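Local coordinates for protein (5-formylfuran-3-yl)methyl phosphate transaminase (Methanococcus jannaschii, PDB 2Z61) that transfers the amino group of alanine to a furan aldehyde phosphate, using pyridoxal 5'-phosphate, to make the furan precursor of methanofuran, at residues 306-317 against 342-351; 320-330 against 360-368. All coordinates share one frame; numbering follows the deposited sequence.

Interaction 1 of 2, residues 306-317 against 342-351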
loop_
_atom_site.group_PDB
_atom_site.type_symbol
_atom_site.label_atom_id
_atom_site.label_comp_id
_atom_site.label_asym_id
_atom_site.label_seq_id
_atom_site.Cartn_x
_atom_site.Cartn_y
_atom_site.Cartn_z
ATOM N N ALA A 306 19.263 -10.373 11.827
ATOM C CA ALA A 306 17.837 -10.658 11.705
ATOM C C ALA A 306 17.471 -11.577 12.870
ATOM O O ALA A 306 17.987 -11.410 13.970
ATOM C CB ALA A 306 17.539 -11.336 10.354
ATOM N N TYR A 307 16.575 -12.526 12.650
ATOM C CA TYR A 307 16.219 -13.459 13.715
ATOM C C TYR A 307 15.915 -14.836 13.139
ATOM O O TYR A 307 14.984 -15.523 13.561
ATOM C CB TYR A 307 15.048 -12.921 14.553
ATOM C CG TYR A 307 13.943 -12.225 13.780
ATOM C CD1 TYR A 307 13.049 -12.947 12.981
ATOM C CD2 TYR A 307 13.770 -10.842 13.875
ATOM C CE1 TYR A 307 12.005 -12.305 12.301
ATOM C CE2 TYR A 307 12.739 -10.190 13.205
ATOM C CZ TYR A 307 11.858 -10.926 12.419
ATOM O OH TYR A 307 10.844 -10.282 11.747
ATOM N N TYR A 308 16.741 -15.234 12.177
ATOM C CA TYR A 308 16.594 -16.520 11.512
ATOM C C TYR A 308 17.914 -17.288 11.468
ATOM O O TYR A 308 18.998 -16.699 11.468
ATOM C CB TYR A 308 16.133 -16.323 10.067
ATOM C CG TYR A 308 14.973 -15.375 9.878
ATOM C CD1 TYR A 308 13.694 -15.692 10.343
ATOM C CD2 TYR A 308 15.141 -14.177 9.179
ATOM C CE1 TYR A 308 12.610 -14.840 10.102
ATOM C CE2 TYR A 308 14.068 -13.323 8.933
ATOM C CZ TYR A 308 12.805 -13.662 9.395
ATOM O OH TYR A 308 11.746 -12.824 9.124
ATOM N N VAL A 309 17.799 -18.610 11.427
ATOM C CA VAL A 309 18.940 -19.509 11.302
ATOM C C VAL A 309 18.459 -20.486 10.229
ATOM O O VAL A 309 17.319 -20.964 10.278
ATOM C CB VAL A 309 19.251 -20.238 12.624
ATOM C CG1 VAL A 309 20.450 -21.146 12.440
ATOM C CG2 VAL A 309 19.556 -19.215 13.721
ATOM N N PHE A 310 19.313 -20.759 9.247
ATOM C CA PHE A 310 18.948 -21.620 8.122
ATOM C C PHE A 310 19.881 -22.835 8.021
ATOM O O PHE A 310 20.715 -22.918 7.119
ATOM C CB PHE A 310 19.027 -20.784 6.839
ATOM C CG PHE A 310 18.238 -21.332 5.689
ATOM C CD1 PHE A 310 16.855 -21.464 5.777
ATOM C CD2 PHE A 310 18.867 -21.664 4.497
ATOM C CE1 PHE A 310 16.109 -21.915 4.686
ATOM C CE2 PHE A 310 18.134 -22.115 3.403
ATOM C CZ PHE A 310 16.751 -22.239 3.499
ATOM N N PRO A 311 19.729 -23.803 8.935
ATOM C CA PRO A 311 20.556 -25.013 8.964
ATOM C C PRO A 311 20.327 -26.052 7.875
ATOM O O PRO A 311 19.200 -26.254 7.411
ATOM C CB PRO A 311 20.263 -25.586 10.344
ATOM C CG PRO A 311 18.814 -25.249 10.520
ATOM C CD PRO A 311 18.754 -23.811 10.039
ATOM N N ASN A 312 21.417 -26.704 7.477
ATOM C CA ASN A 312 21.373 -27.776 6.488
ATOM C C ASN A 312 21.172 -29.030 7.337
ATOM O O ASN A 312 22.094 -29.470 8.023
ATOM C CB ASN A 312 22.700 -27.880 5.735
ATOM C CG ASN A 312 22.687 -28.974 4.681
ATOM O OD1 ASN A 312 22.261 -30.098 4.941
ATOM N ND2 ASN A 312 23.160 -28.648 3.487
ATOM N N ILE A 313 19.971 -29.592 7.302
ATOM C CA ILE A 313 19.675 -30.774 8.099
ATOM C C ILE A 313 19.982 -32.073 7.372
ATOM O O ILE A 313 19.566 -33.149 7.804
ATOM C CB ILE A 313 18.199 -30.785 8.536
ATOM C CG1 ILE A 313 17.291 -30.874 7.309
ATOM C CG2 ILE A 313 17.895 -29.530 9.345
ATOM C CD1 ILE A 313 15.818 -30.982 7.648
ATOM N N GLY A 314 20.710 -31.964 6.266
ATOM C CA GLY A 314 21.074 -33.139 5.497
ATOM C C GLY A 314 19.908 -33.938 4.943
ATOM O O GLY A 314 20.086 -35.081 4.524
ATOM N N GLU A 315 18.716 -33.352 4.924
ATOM C CA GLU A 315 17.553 -34.069 4.416
ATOM C C GLU A 315 16.391 -33.189 3.990
ATOM O O GLU A 315 16.385 -32.008 4.255
ATOM C CB GLU A 315 17.082 -35.103 5.438
ATOM C CG GLU A 315 16.720 -34.515 6.788
ATOM C CD GLU A 315 16.065 -35.525 7.708
ATOM O OE1 GLU A 315 14.964 -36.010 7.373
ATOM O OE2 GLU A 315 16.646 -35.832 8.770
ATOM N N ASP A 316 15.352 -33.798 3.435
ATOM C CA ASP A 316 14.260 -33.013 2.892
ATOM C C ASP A 316 13.531 -32.175 3.927
ATOM O O ASP A 316 12.690 -32.674 4.674
ATOM C CB ASP A 316 13.267 -33.910 2.148
ATOM C CG ASP A 316 12.255 -33.108 1.354
ATOM O OD1 ASP A 316 11.398 -32.450 1.983
ATOM O OD2 ASP A 316 12.316 -33.136 0.109
ATOM N N GLY A 317 13.821 -30.875 3.924
ATOM C CA GLY A 317 13.180 -29.956 4.862
ATOM C C GLY A 317 11.648 -30.031 4.844
ATOM O O GLY A 317 10.963 -30.021 5.842
ATOM N N GLY A 342 17.599 -24.764 -1.150
ATOM C CA GLY A 342 17.161 -25.106 0.191
ATOM C C GLY A 342 16.281 -26.325 0.374
ATOM O O GLY A 342 15.408 -26.322 1.240
ATOM N N LYS A 343 16.504 -27.370 -0.416
ATOM C CA LYS A 343 15.694 -28.573 -0.278
ATOM C C LYS A 343 15.988 -29.239 1.073
ATOM O O LYS A 343 15.065 -29.616 1.783
ATOM C CB LYS A 343 15.996 -29.571 -1.402
ATOM C CG LYS A 343 15.239 -30.881 -1.230
ATOM C CD LYS A 343 15.489 -31.851 -2.365
ATOM C CE LYS A 343 14.613 -33.086 -2.210
ATOM N NZ LYS A 343 14.780 -34.040 -3.339
ATOM N N ASN A 344 17.284 -29.330 1.397
ATOM C CA ASN A 344 17.846 -29.939 2.604
ATOM C C ASN A 344 17.922 -28.985 3.790
ATOM O O ASN A 344 18.442 -29.339 4.850
ATOM C CB ASN A 344 19.211 -30.549 2.257
ATOM C CG ASN A 344 19.075 -31.690 1.260
ATOM O OD1 ASN A 344 18.415 -32.695 1.546
ATOM N ND2 ASN A 344 19.684 -31.543 0.091
ATOM N N TYR A 345 17.367 -27.787 3.620
ATOM C CA TYR A 345 17.274 -26.800 4.682
ATOM C C TYR A 345 15.873 -26.500 5.285
ATOM O O TYR A 345 14.835 -26.913 4.762
ATOM C CB TYR A 345 17.826 -25.532 4.111
ATOM C CG TYR A 345 19.278 -25.625 3.699
ATOM C CD1 TYR A 345 19.677 -26.308 2.546
ATOM C CD2 TYR A 345 20.259 -24.994 4.465
ATOM C CE1 TYR A 345 21.021 -26.355 2.165
ATOM C CE2 TYR A 345 21.606 -25.035 4.095
ATOM C CZ TYR A 345 21.978 -25.717 2.943
ATOM O OH TYR A 345 23.303 -25.755 2.575
ATOM N N ILE A 346 15.888 -25.741 6.382
ATOM C CA ILE A 346 14.680 -25.280 7.057
ATOM C C ILE A 346 15.034 -23.974 7.766
ATOM O O ILE A 346 16.177 -23.775 8.189
ATOM C CB ILE A 346 14.169 -26.281 8.125
ATOM C CG1 ILE A 346 15.140 -26.330 9.306
ATOM C CG2 ILE A 346 13.987 -27.658 7.505
ATOM C CD1 ILE A 346 14.573 -27.027 10.530
ATOM N N ARG A 347 14.064 -23.079 7.886
ATOM C CA ARG A 347 14.320 -21.816 8.562
ATOM C C ARG A 347 13.728 -21.841 9.957
ATOM O O ARG A 347 12.564 -22.203 10.150
ATOM C CB ARG A 347 13.723 -20.636 7.791
ATOM C CG ARG A 347 14.070 -19.276 8.409
ATOM C CD ARG A 347 13.251 -18.138 7.802
ATOM N NE ARG A 347 11.911 -18.067 8.376
ATOM C CZ ARG A 347 10.995 -17.162 8.030
ATOM N NH1 ARG A 347 11.271 -16.245 7.111
ATOM N NH2 ARG A 347 9.799 -17.170 8.610
ATOM N N ILE A 348 14.554 -21.479 10.930
ATOM C CA ILE A 348 14.123 -21.414 12.312
ATOM C C ILE A 348 14.124 -19.948 12.712
ATOM O O ILE A 348 15.129 -19.251 12.556
ATOM C CB ILE A 348 15.072 -22.191 13.254
ATOM C CG1 ILE A 348 14.855 -23.697 13.077
ATOM C CG2 ILE A 348 14.827 -21.781 14.703
ATOM C CD1 ILE A 348 15.656 -24.557 14.049
ATOM N N SER A 349 12.987 -19.479 13.203
ATOM C CA SER A 349 12.867 -18.096 13.639
ATOM C C SER A 349 12.822 -18.052 15.156
ATOM O O SER A 349 11.993 -18.717 15.770
ATOM C CB SER A 349 11.588 -17.472 13.085
ATOM O OG SER A 349 11.297 -16.261 13.762
ATOM N N TYR A 350 13.712 -17.282 15.768
ATOM C CA TYR A 350 13.707 -17.188 17.218
ATOM C C TYR A 350 13.000 -15.928 17.692
ATOM O O TYR A 350 13.351 -15.338 18.718
ATOM C CB TYR A 350 15.130 -17.282 17.786
ATOM C CG TYR A 350 16.189 -16.449 17.093
ATOM C CD1 TYR A 350 16.424 -15.127 17.463
ATOM C CD2 TYR A 350 17.001 -17.010 16.106
ATOM C CE1 TYR A 350 17.451 -14.388 16.878
ATOM C CE2 TYR A 350 18.027 -16.277 15.511
ATOM C CZ TYR A 350 18.247 -14.971 15.904
ATOM O OH TYR A 350 19.266 -14.251 15.323
ATOM N N ALA A 351 11.991 -15.533 16.921
ATOM C CA ALA A 351 11.174 -14.374 17.228
ATOM C C ALA A 351 10.041 -14.873 18.117
ATOM O O ALA A 351 8.869 -14.557 17.903
ATOM C CB ALA A 351 10.612 -13.770 15.947
HETATM O O HOH W 1 20.887 -15.160 12.762
#
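Val309 and Ile348 form a hydrogen-bonded antiparallel pair, joining an edge strand of a three-stranded antiparallel sheet to its middle strand. This sheet belongs to the small domain of the aminotransferase fold. Ile348 N gives a nearly straight bond (175°) to Val309 O at 2.9 Å.

Tyr345 CB lies over one face of the Phe310 ring, 3.5 Å from Phe310 CE2. CG, also near Phe310 CE2, stands beside the backbone N, which sets the ring along Phe310 and Asn312. The Tyr345 and Phe310 rings lie almost parallel, 14° apart, but are slid so far that they barely overlap. Tyr345 CD2 lies 3.4 Å from Pro311 O and has Phe310 O at the ring edge. Further out, CE2 and CZ take Asn312 CB over one ring face, and CE1 lies near Asn312 ND2. Tyr345 OH, the tip, accepts a bond from Asn312 ND2 at 3.0 Å. A leucine in place of Tyr345 would probably leave Asn312 ND2 without this acceptor and uncover part of Asn312 CB. Asn312 OD1 is used separately, in an Asx turn to Gly314 N.

Arg347 CZ is 3.5 Å from Tyr308 CE1, which lies over the centre of one face of the guanidinium. A bend at chi3 (80°) brings the group alongside Tyr308. Arg347 NH1 is hydrogen-bonded to Asn165 OD1, and Tyr308 OH to Tyr192 OH.

At the other end, Tyr307 CB sits over the face of the Tyr350 ring, and Ala351 CB over a face of Tyr307. One water receives a bond from Tyr350 OH at 3.2 Å and donates to Tyr308 O.

Interaction 2 of 2, residues 320-330 against 360-368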
loop_
_atom_site.group_PDB
_atom_site.type_symbol
_atom_site.label_atom_id
_atom_site.label_comp_id
_atom_site.label_asym_id
_atom_site.label_seq_id
_atom_site.Cartn_x
_atom_site.Cartn_y
_atom_site.Cartn_z
ATOM N N PHE A 320 10.568 -33.188 6.659
ATOM C CA PHE A 320 10.994 -33.038 8.041
ATOM C C PHE A 320 9.993 -32.165 8.791
ATOM O O PHE A 320 9.529 -32.520 9.873
ATOM C CB PHE A 320 12.375 -32.385 8.101
ATOM C CG PHE A 320 12.874 -32.148 9.500
ATOM C CD1 PHE A 320 13.415 -33.189 10.248
ATOM C CD2 PHE A 320 12.787 -30.884 10.077
ATOM C CE1 PHE A 320 13.864 -32.976 11.556
ATOM C CE2 PHE A 320 13.232 -30.656 11.380
ATOM C CZ PHE A 320 13.773 -31.707 12.123
ATOM N N ALA A 321 9.664 -31.022 8.199
ATOM C CA ALA A 321 8.731 -30.077 8.802
ATOM C C ALA A 321 7.382 -30.710 9.125
ATOM O O ALA A 321 6.900 -30.611 10.251
ATOM C CB ALA A 321 8.539 -28.877 7.878
ATOM N N TYR A 322 6.770 -31.358 8.138
ATOM C CA TYR A 322 5.475 -31.990 8.351
ATOM C C TYR A 322 5.474 -32.967 9.518
ATOM O O TYR A 322 4.636 -32.868 10.414
ATOM C CB TYR A 322 5.007 -32.708 7.083
ATOM C CG TYR A 322 3.892 -31.981 6.375
ATOM C CD1 TYR A 322 4.120 -30.756 5.748
ATOM C CD2 TYR A 322 2.596 -32.491 6.375
ATOM C CE1 TYR A 322 3.081 -30.053 5.140
ATOM C CE2 TYR A 322 1.546 -31.796 5.772
ATOM C CZ TYR A 322 1.796 -30.576 5.157
ATOM O OH TYR A 322 0.764 -29.876 4.570
ATOM N N LYS A 323 6.412 -33.907 9.508
ATOM C CA LYS A 323 6.491 -34.896 10.574
ATOM C C LYS A 323 6.677 -34.263 11.947
ATOM O O LYS A 323 5.968 -34.605 12.896
ATOM C CB LYS A 323 7.634 -35.879 10.307
ATOM C CG LYS A 323 7.478 -36.662 9.015
ATOM C CD LYS A 323 8.592 -37.680 8.844
ATOM C CE LYS A 323 8.432 -38.455 7.543
ATOM N NZ LYS A 323 9.495 -39.487 7.367
ATOM N N LEU A 324 7.621 -33.336 12.050
ATOM C CA LEU A 324 7.893 -32.678 13.320
ATOM C C LEU A 324 6.639 -31.998 13.860
ATOM O O LEU A 324 6.319 -32.112 15.045
ATOM C CB LEU A 324 9.014 -31.648 13.152
ATOM C CG LEU A 324 10.061 -31.557 14.270
ATOM C CD1 LEU A 324 11.067 -30.468 13.921
ATOM C CD2 LEU A 324 9.397 -31.250 15.603
ATOM N N LEU A 325 5.924 -31.295 12.987
ATOM C CA LEU A 325 4.715 -30.596 13.398
ATOM C C LEU A 325 3.644 -31.540 13.952
ATOM O O LEU A 325 3.059 -31.272 15.005
ATOM C CB LEU A 325 4.139 -29.794 12.225
ATOM C CG LEU A 325 2.839 -29.033 12.522
ATOM C CD1 LEU A 325 3.039 -28.096 13.702
ATOM C CD2 LEU A 325 2.401 -28.260 11.295
ATOM N N LYS A 326 3.399 -32.644 13.247
ATOM C CA LYS A 326 2.389 -33.617 13.661
ATOM C C LYS A 326 2.725 -34.365 14.942
ATOM O O LYS A 326 1.857 -34.572 15.788
ATOM C CB LYS A 326 2.127 -34.623 12.537
ATOM C CG LYS A 326 1.433 -34.006 11.333
ATOM C CD LYS A 326 1.058 -35.047 10.290
ATOM C CE LYS A 326 0.318 -34.401 9.122
ATOM N NZ LYS A 326 -0.122 -35.392 8.100
ATOM N N GLU A 327 3.982 -34.761 15.093
ATOM C CA GLU A 327 4.395 -35.493 16.282
ATOM C C GLU A 327 4.688 -34.634 17.506
ATOM O O GLU A 327 4.131 -34.868 18.579
ATOM C CB GLU A 327 5.622 -36.347 15.973
ATOM C CG GLU A 327 5.329 -37.533 15.084
ATOM C CD GLU A 327 6.577 -38.313 14.741
ATOM O OE1 GLU A 327 7.386 -38.572 15.660
ATOM O OE2 GLU A 327 6.742 -38.674 13.557
ATOM N N LYS A 328 5.563 -33.643 17.350
ATOM C CA LYS A 328 5.942 -32.783 18.465
ATOM C C LYS A 328 5.267 -31.419 18.538
ATOM O O LYS A 328 5.535 -30.645 19.459
ATOM C CB LYS A 328 7.462 -32.603 18.484
ATOM C CG LYS A 328 8.199 -33.751 19.156
ATOM C CD LYS A 328 7.981 -35.073 18.440
ATOM C CE LYS A 328 8.380 -36.240 19.334
ATOM N NZ LYS A 328 9.676 -36.003 20.029
ATOM N N PHE A 329 4.402 -31.121 17.575
ATOM C CA PHE A 329 3.687 -29.848 17.565
ATOM C C PHE A 329 4.634 -28.653 17.477
ATOM O O PHE A 329 4.434 -27.640 18.152
ATOM C CB PHE A 329 2.827 -29.735 18.830
ATOM C CG PHE A 329 2.065 -30.993 19.158
ATOM C CD1 PHE A 329 2.100 -31.527 20.443
ATOM C CD2 PHE A 329 1.330 -31.658 18.176
ATOM C CE1 PHE A 329 1.418 -32.705 20.747
ATOM C CE2 PHE A 329 0.644 -32.835 18.469
ATOM C CZ PHE A 329 0.690 -33.360 19.758
ATOM N N VAL A 330 5.664 -28.779 16.644
ATOM C CA VAL A 330 6.643 -27.714 16.446
ATOM C C VAL A 330 6.610 -27.243 14.995
ATOM O O VAL A 330 6.919 -28.001 14.070
ATOM C CB VAL A 330 8.062 -28.195 16.808
ATOM C CG1 VAL A 330 9.084 -27.110 16.499
ATOM C CG2 VAL A 330 8.112 -28.552 18.284
ATOM N N GLY A 360 10.824 -25.895 22.422
ATOM C CA GLY A 360 10.746 -26.208 21.010
ATOM C C GLY A 360 11.973 -26.973 20.561
ATOM O O GLY A 360 11.865 -27.977 19.861
ATOM N N LEU A 361 13.147 -26.500 20.963
ATOM C CA LEU A 361 14.393 -27.159 20.596
ATOM C C LEU A 361 14.506 -28.524 21.282
ATOM O O LEU A 361 14.942 -29.501 20.669
ATOM C CB LEU A 361 15.586 -26.271 20.964
ATOM C CG LEU A 361 15.799 -25.039 20.075
ATOM C CD1 LEU A 361 16.940 -24.191 20.625
ATOM C CD2 LEU A 361 16.105 -25.476 18.654
ATOM N N GLU A 362 14.107 -28.588 22.548
ATOM C CA GLU A 362 14.158 -29.843 23.289
ATOM C C GLU A 362 13.319 -30.911 22.596
ATOM O O GLU A 362 13.753 -32.053 22.461
ATOM C CB GLU A 362 13.664 -29.633 24.723
ATOM C CG GLU A 362 14.709 -29.048 25.660
ATOM C CD GLU A 362 15.836 -30.023 25.973
ATOM O OE1 GLU A 362 16.539 -30.459 25.037
ATOM O OE2 GLU A 362 16.020 -30.355 27.162
ATOM N N ARG A 363 12.120 -30.540 22.157
ATOM C CA ARG A 363 11.244 -31.484 21.470
ATOM C C ARG A 363 11.939 -32.030 20.228
ATOM O O ARG A 363 11.903 -33.231 19.965
ATOM C CB ARG A 363 9.936 -30.808 21.059
ATOM C CG ARG A 363 9.047 -30.395 22.219
ATOM C CD ARG A 363 7.718 -29.860 21.709
ATOM N NE ARG A 363 6.868 -29.364 22.787
ATOM C CZ ARG A 363 5.658 -28.841 22.607
ATOM N NH1 ARG A 363 5.147 -28.746 21.389
ATOM N NH2 ARG A 363 4.961 -28.412 23.649
ATOM N N ILE A 364 12.571 -31.142 19.465
ATOM C CA ILE A 364 13.275 -31.547 18.254
ATOM C C ILE A 364 14.390 -32.532 18.599
ATOM O O ILE A 364 14.662 -33.462 17.842
ATOM C CB ILE A 364 13.873 -30.324 17.519
ATOM C CG1 ILE A 364 12.750 -29.364 17.110
ATOM C CG2 ILE A 364 14.652 -30.781 16.288
ATOM C CD1 ILE A 364 13.232 -28.076 16.485
ATOM N N LYS A 365 15.035 -32.325 19.743
ATOM C CA LYS A 365 16.099 -33.223 20.171
ATOM C C LYS A 365 15.498 -34.591 20.474
ATOM O O LYS A 365 16.130 -35.622 20.241
ATOM C CB LYS A 365 16.794 -32.682 21.425
ATOM C CG LYS A 365 17.938 -33.559 21.920
ATOM C CD LYS A 365 18.611 -32.967 23.150
ATOM C CE LYS A 365 19.787 -33.824 23.607
ATOM N NZ LYS A 365 20.457 -33.260 24.815
ATOM N N GLU A 366 14.272 -34.591 20.991
ATOM C CA GLU A 366 13.581 -35.832 21.322
ATOM C C GLU A 366 13.054 -36.492 20.050
ATOM O O GLU A 366 12.703 -37.670 20.043
ATOM C CB GLU A 366 12.415 -35.551 22.273
ATOM C CG GLU A 366 12.822 -34.886 23.576
ATOM C CD GLU A 366 11.678 -34.800 24.569
ATOM O OE1 GLU A 366 10.610 -34.263 24.202
ATOM O OE2 GLU A 366 11.847 -35.263 25.717
ATOM N N PHE A 367 13.005 -35.717 18.974
ATOM C CA PHE A 367 12.524 -36.202 17.687
ATOM C C PHE A 367 13.652 -36.856 16.895
ATOM O O PHE A 367 13.423 -37.781 16.115
ATOM C CB PHE A 367 11.946 -35.039 16.882
ATOM C CG PHE A 367 11.517 -35.409 15.492
ATOM C CD1 PHE A 367 10.401 -36.210 15.284
ATOM C CD2 PHE A 367 12.233 -34.958 14.388
ATOM C CE1 PHE A 367 10.001 -36.557 13.992
ATOM C CE2 PHE A 367 11.844 -35.299 13.094
ATOM C CZ PHE A 367 10.726 -36.099 12.895
ATOM N N LEU A 368 14.870 -36.372 17.104
ATOM C CA LEU A 368 16.028 -36.891 16.393
ATOM C C LEU A 368 16.630 -38.132 17.034
ATOM O O LEU A 368 17.148 -39.003 16.339
ATOM C CB LEU A 368 17.088 -35.795 16.265
ATOM C CG LEU A 368 16.580 -34.531 15.560
ATOM C CD1 LEU A 368 17.635 -33.434 15.619
ATOM C CD2 LEU A 368 16.224 -34.866 14.115
#
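Phe367 of helix 354-368 fits as a knob into a hole on helix 317-328 formed by Phe320, Leu324, Glu327 and Lys328. The segment axes approach to 10.6 Å at 107°, so the helices cross steeply.

Leu324 CG lies over one face of the Phe367 ring. Phe320 CE1 comes to Phe367 CE2 at 3.4 Å, and these rings meet obliquely, with planes 71° apart. Phe367 reaches the hole because its CG is anti to the backbone N (chi1 175°). Leu324 CD1 also meets Ile364 CG1 at 3.8 Å. Val330 CG2 rests on Arg363 CD at 3.7 Å.

A hydrogen bond runs from Arg363 NH1 to Lys328 O at 2.7 Å. The donor lies in the carbonyl plane, but the oxygen is tilted from the guanidinium plane. The arginine chain is extended from CG to NE and reaches the point where the helix ends, before Phe329. Arg363 NH1 also makes a weak bond to Lys30 O.

Charged side chains take part too. Glu327 OE1 meets the edge of the Phe367 ring, 3.7 Å from Phe367 CE1. Lys328, a wall of the hole, bends at chi2 and chi4 and runs along helix 354-368, with CD beside the Phe367 ring and NZ near the backbone of Glu366.

Apolar side chains and the aliphatic stems of Lys328 and Arg363 thus make up the packing, while the arginine tip holds the carbonyl of Lys328.

In the fold
Interaction 1 is mostly buried, while interaction 2 is only partly buried and lies farther from the centre of the chain. Their segments alternate along the chain: strand 308-309 leads into helix 317-328, and strand 346-349 into helix 354-368. The same two strand-to-helix units thus meet twice, first through their strands and then through their helices. Backbone bonds and aromatic faces dominate 306-317 against 342-351. In 320-330 against 360-368, side chains do nearly all the work, and the stems of long charged residues are packed in among the apolar ones. The contacts join directly at Phe320, whose ring carbon CG lies 3.7 Å from Ile313 CD1 and which also packs on Ile346.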